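Local coordinates for DNA alpha-glucosyltransferase (Enterobacteria phage T4, PDB 1XV5), which belongs to the glycosyltransferases of the GT-B fold, is the DNA alpha-glucosyltransferase of a bacteriophage, and holds uridine-5'-diphosphate in this model, at residues N96-L101 / L128-R133. Residues are numbered along the deposited sequence; the frame is centred on the assembly and turned at random.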
ATOM      1  N   ASN A  96     -19.685  15.524  12.579  1.00 27.54           N
ATOM      2  CA  ASN A  96     -20.642  14.503  12.179  1.00 26.61           C
ATOM      3  C   ASN A  96     -20.003  13.121  12.185  1.00 25.43           C
ATOM      4  O   ASN A  96     -20.692  12.119  12.366  1.00 24.80           O
ATOM      5  CB  ASN A  96     -21.229  14.812  10.798  1.00 28.28           C
ATOM      6  CG  ASN A  96     -22.219  15.962  10.833  1.00 30.17           C
ATOM      7  OD1 ASN A  96     -22.790  16.264  11.880  1.00 30.59           O
ATOM      8  ND2 ASN A  96     -22.441  16.596   9.689  1.00 30.57           N
ATOM      9  N   TYR A  97     -18.689  13.061  11.985  1.00 24.48           N
ATOM     10  CA  TYR A  97     -18.009  11.774  12.006  1.00 24.53           C
ATOM     11  C   TYR A  97     -18.013  11.257  13.439  1.00 25.18           C
ATOM     12  O   TYR A  97     -18.272  10.081  13.685  1.00 26.04           O
ATOM     13  CB  TYR A  97     -16.569  11.893  11.498  1.00 24.25           C
ATOM     14  CG  TYR A  97     -15.779  10.618  11.693  1.00 21.78           C
ATOM     15  CD1 TYR A  97     -14.806  10.523  12.686  1.00 23.29           C
ATOM     16  CD2 TYR A  97     -16.053   9.484  10.930  1.00 22.89           C
ATOM     17  CE1 TYR A  97     -14.126   9.326  12.918  1.00 22.64           C
ATOM     18  CE2 TYR A  97     -15.381   8.280  11.156  1.00 21.47           C
ATOM     19  CZ  TYR A  97     -14.422   8.211  12.153  1.00 22.99           C
ATOM     20  OH  TYR A  97     -13.774   7.022  12.403  1.00 24.01           O
ATOM     21  N   LYS A  98     -17.734  12.146  14.386  1.00 26.42           N
ATOM     22  CA  LYS A  98     -17.725  11.764  15.790  1.00 27.17           C
ATOM     23  C   LYS A  98     -19.129  11.357  16.226  1.00 27.80           C
ATOM     24  O   LYS A  98     -19.288  10.441  17.033  1.00 26.62           O
ATOM     25  CB  LYS A  98     -17.222  12.917  16.662  1.00 29.12           C
ATOM     26  CG  LYS A  98     -15.755  13.255  16.452  1.00 31.90           C
ATOM     27  CD  LYS A  98     -15.275  14.290  17.458  1.00 35.20           C
ATOM     28  CE  LYS A  98     -13.794  14.587  17.278  1.00 37.38           C
ATOM     29  NZ  LYS A  98     -13.282  15.547  18.298  1.00 40.03           N
ATOM     30  N   LYS A  99     -20.143  12.033  15.689  1.00 27.35           N
ATOM     31  CA  LYS A  99     -21.524  11.712  16.031  1.00 28.28           C
ATOM     32  C   LYS A  99     -21.851  10.323  15.499  1.00 28.45           C
ATOM     33  O   LYS A  99     -22.562   9.547  16.145  1.00 27.25           O
ATOM     34  CB  LYS A  99     -22.498  12.730  15.427  1.00 29.25           C
ATOM     35  CG  LYS A  99     -23.914  12.576  15.964  1.00 32.43           C
ATOM     36  CD  LYS A  99     -24.957  13.309  15.135  1.00 34.46           C
ATOM     37  CE  LYS A  99     -24.731  14.800  15.080  1.00 35.46           C
ATOM     38  NZ  LYS A  99     -25.789  15.438  14.244  1.00 37.03           N
ATOM     39  N   LEU A 100     -21.332  10.014  14.315  1.00 27.52           N
ATOM     40  CA  LEU A 100     -21.552   8.707  13.707  1.00 28.14           C
ATOM     41  C   LEU A 100     -21.057   7.605  14.632  1.00 26.72           C
ATOM     42  O   LEU A 100     -21.760   6.626  14.879  1.00 26.06           O
ATOM     43  CB  LEU A 100     -20.809   8.600  12.374  1.00 29.72           C
ATOM     44  CG  LEU A 100     -21.543   8.974  11.090  1.00 32.91           C
ATOM     45  CD1 LEU A 100     -20.593   8.810   9.907  1.00 33.35           C
ATOM     46  CD2 LEU A 100     -22.764   8.081  10.915  1.00 33.77           C
ATOM     47  N   LEU A 101     -19.836   7.770  15.132  1.00 26.57           N
ATOM     48  CA  LEU A 101     -19.234   6.792  16.029  1.00 27.14           C
ATOM     49  C   LEU A 101     -20.106   6.556  17.258  1.00 27.92           C
ATOM     50  O   LEU A 101     -20.339   5.416  17.652  1.00 27.22           O
ATOM     51  CB  LEU A 101     -17.847   7.264  16.468  1.00 25.67           C
ATOM     52  CG  LEU A 101     -16.786   7.393  15.372  1.00 25.40           C
ATOM     53  CD1 LEU A 101     -15.515   7.960  15.970  1.00 24.37           C
ATOM     54  CD2 LEU A 101     -16.518   6.036  14.738  1.00 25.12           C
ATOM     55  N   LEU A 128      -9.276   9.944  15.495  1.00 24.31           N
ATOM     56  CA  LEU A 128      -8.708   8.600  15.529  1.00 24.43           C
ATOM     57  C   LEU A 128      -8.864   7.986  16.919  1.00 25.48           C
ATOM     58  O   LEU A 128      -9.141   6.793  17.054  1.00 25.35           O
ATOM     59  CB  LEU A 128      -7.226   8.629  15.147  1.00 22.40           C
ATOM     60  CG  LEU A 128      -6.550   7.254  15.083  1.00 22.55           C
ATOM     61  CD1 LEU A 128      -7.311   6.350  14.121  1.00 20.62           C
ATOM     62  CD2 LEU A 128      -5.106   7.415  14.637  1.00 22.43           C
ATOM     63  N   GLU A 129      -8.689   8.805  17.953  1.00 25.50           N
ATOM     64  CA  GLU A 129      -8.819   8.326  19.324  1.00 25.71           C
ATOM     65  C   GLU A 129     -10.224   7.800  19.580  1.00 24.95           C
ATOM     66  O   GLU A 129     -10.396   6.722  20.145  1.00 23.40           O
ATOM     67  CB  GLU A 129      -8.499   9.442  20.327  1.00 27.86           C
ATOM     68  CG  GLU A 129      -8.612   8.988  21.779  1.00 31.52           C
ATOM     69  CD  GLU A 129      -8.269  10.075  22.787  1.00 34.34           C
ATOM     70  OE1 GLU A 129      -8.276   9.773  23.999  1.00 36.19           O
ATOM     71  OE2 GLU A 129      -7.993  11.223  22.375  1.00 37.08           O
ATOM     72  N   GLU A 130     -11.227   8.566  19.160  1.00 25.34           N
ATOM     73  CA  GLU A 130     -12.617   8.169  19.350  1.00 26.37           C
ATOM     74  C   GLU A 130     -12.922   6.903  18.562  1.00 26.03           C
ATOM     75  O   GLU A 130     -13.714   6.065  18.988  1.00 25.27           O
ATOM     76  CB  GLU A 130     -13.560   9.293  18.912  1.00 28.74           C
ATOM     77  CG  GLU A 130     -13.549  10.501  19.839  1.00 30.76           C
ATOM     78  CD  GLU A 130     -12.511  11.540  19.464  1.00 33.41           C
ATOM     79  OE1 GLU A 130     -11.451  11.175  18.914  1.00 32.09           O
ATOM     80  OE2 GLU A 130     -12.756  12.733  19.734  1.00 34.45           O
ATOM     81  N   THR A 131     -12.281   6.774  17.409  1.00 25.16           N
ATOM     82  CA  THR A 131     -12.473   5.613  16.557  1.00 23.12           C
ATOM     83  C   THR A 131     -11.904   4.381  17.253  1.00 23.43           C
ATOM     84  O   THR A 131     -12.533   3.318  17.284  1.00 23.18           O
ATOM     85  CB  THR A 131     -11.761   5.808  15.204  1.00 23.73           C
ATOM     86  OG1 THR A 131     -12.255   6.999  14.577  1.00 22.81           O
ATOM     87  CG2 THR A 131     -12.008   4.614  14.290  1.00 21.18           C
ATOM     88  N   VAL A 132     -10.711   4.535  17.813  1.00 23.72           N
ATOM     89  CA  VAL A 132     -10.042   3.448  18.514  1.00 23.94           C
ATOM     90  C   VAL A 132     -10.829   2.998  19.745  1.00 24.21           C
ATOM     91  O   VAL A 132     -10.914   1.804  20.031  1.00 24.08           O
ATOM     92  CB  VAL A 132      -8.617   3.869  18.950  1.00 24.88           C
ATOM     93  CG1 VAL A 132      -8.005   2.810  19.858  1.00 23.67           C
ATOM     94  CG2 VAL A 132      -7.742   4.073  17.718  1.00 24.96           C
ATOM     95  N   ARG A 133     -11.414   3.950  20.464  1.00 24.29           N
ATOM     96  CA  ARG A 133     -12.174   3.622  21.665  1.00 25.54           C
ATOM     97  C   ARG A 133     -13.468   2.858  21.381  1.00 24.72           C
ATOM     98  O   ARG A 133     -13.946   2.104  22.228  1.00 25.65           O
ATOM     99  CB  ARG A 133     -12.474   4.895  22.457  1.00 28.03           C
ATOM    100  CG  ARG A 133     -11.223   5.565  23.009  1.00 31.54           C
ATOM    101  CD  ARG A 133     -11.544   6.831  23.792  1.00 35.55           C
ATOM    102  NE  ARG A 133     -10.334   7.470  24.306  1.00 38.18           N
ATOM    103  CZ  ARG A 133      -9.576   6.971  25.277  1.00 39.20           C
ATOM    104  NH1 ARG A 133      -9.901   5.821  25.854  1.00 39.24           N
ATOM    105  NH2 ARG A 133      -8.487   7.619  25.667  1.00 40.73           N
TER
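Residues 96-101 and 128-133 are two short helical segments running almost parallel, their axes 10.1 Å apart at closest approach and inclined by 9°; the CA atoms of Leu101 and Thr131, and of Lys98 and Glu130, are the nearest across the contact. On the buried side, Tyr97 reaches across with its phenol. CG stands anti to the backbone N (chi1 172°), and the hydroxyl OH donates a hydrogen bond of 2.7 Å to Thr131 OG1. That oxygen lies at the edge of the ring, in its plane, and the two side chains cross at about a right angle. Thr131 OG1 accepts from the tyrosine and, since a carbonyl can only accept, gives its own hydrogen to Gly127 O one turn back. Leu101 packs beside this pair: its CG lies 4.0 Å above one face of the Tyr97 ring, offset toward the rim, while CD1 touches Thr131 OG1 at 3.7 Å and Glu130 CB at 3.8 Å. Helix 91-103 links the neighbouring parallel strands 78-83 and 109-114, and helix 128-134 precedes the next one, 137-140, in one of the two Rossmann-like domains of the GT-B fold; Tyr97, Leu101 and Thr131 all rest on Ile81 of strand 78-83. Farther out, where both residues are partly exposed, Lys98 runs extended beyond CG and brings NZ to 3.2 Å from Glu130 OE2, a salt bridge whose hydrogen bond is weak. The bend at chi2 (89°) turns Glu130 CD toward the lysine, and Lys98 CE lies as close to OE2 as NZ does.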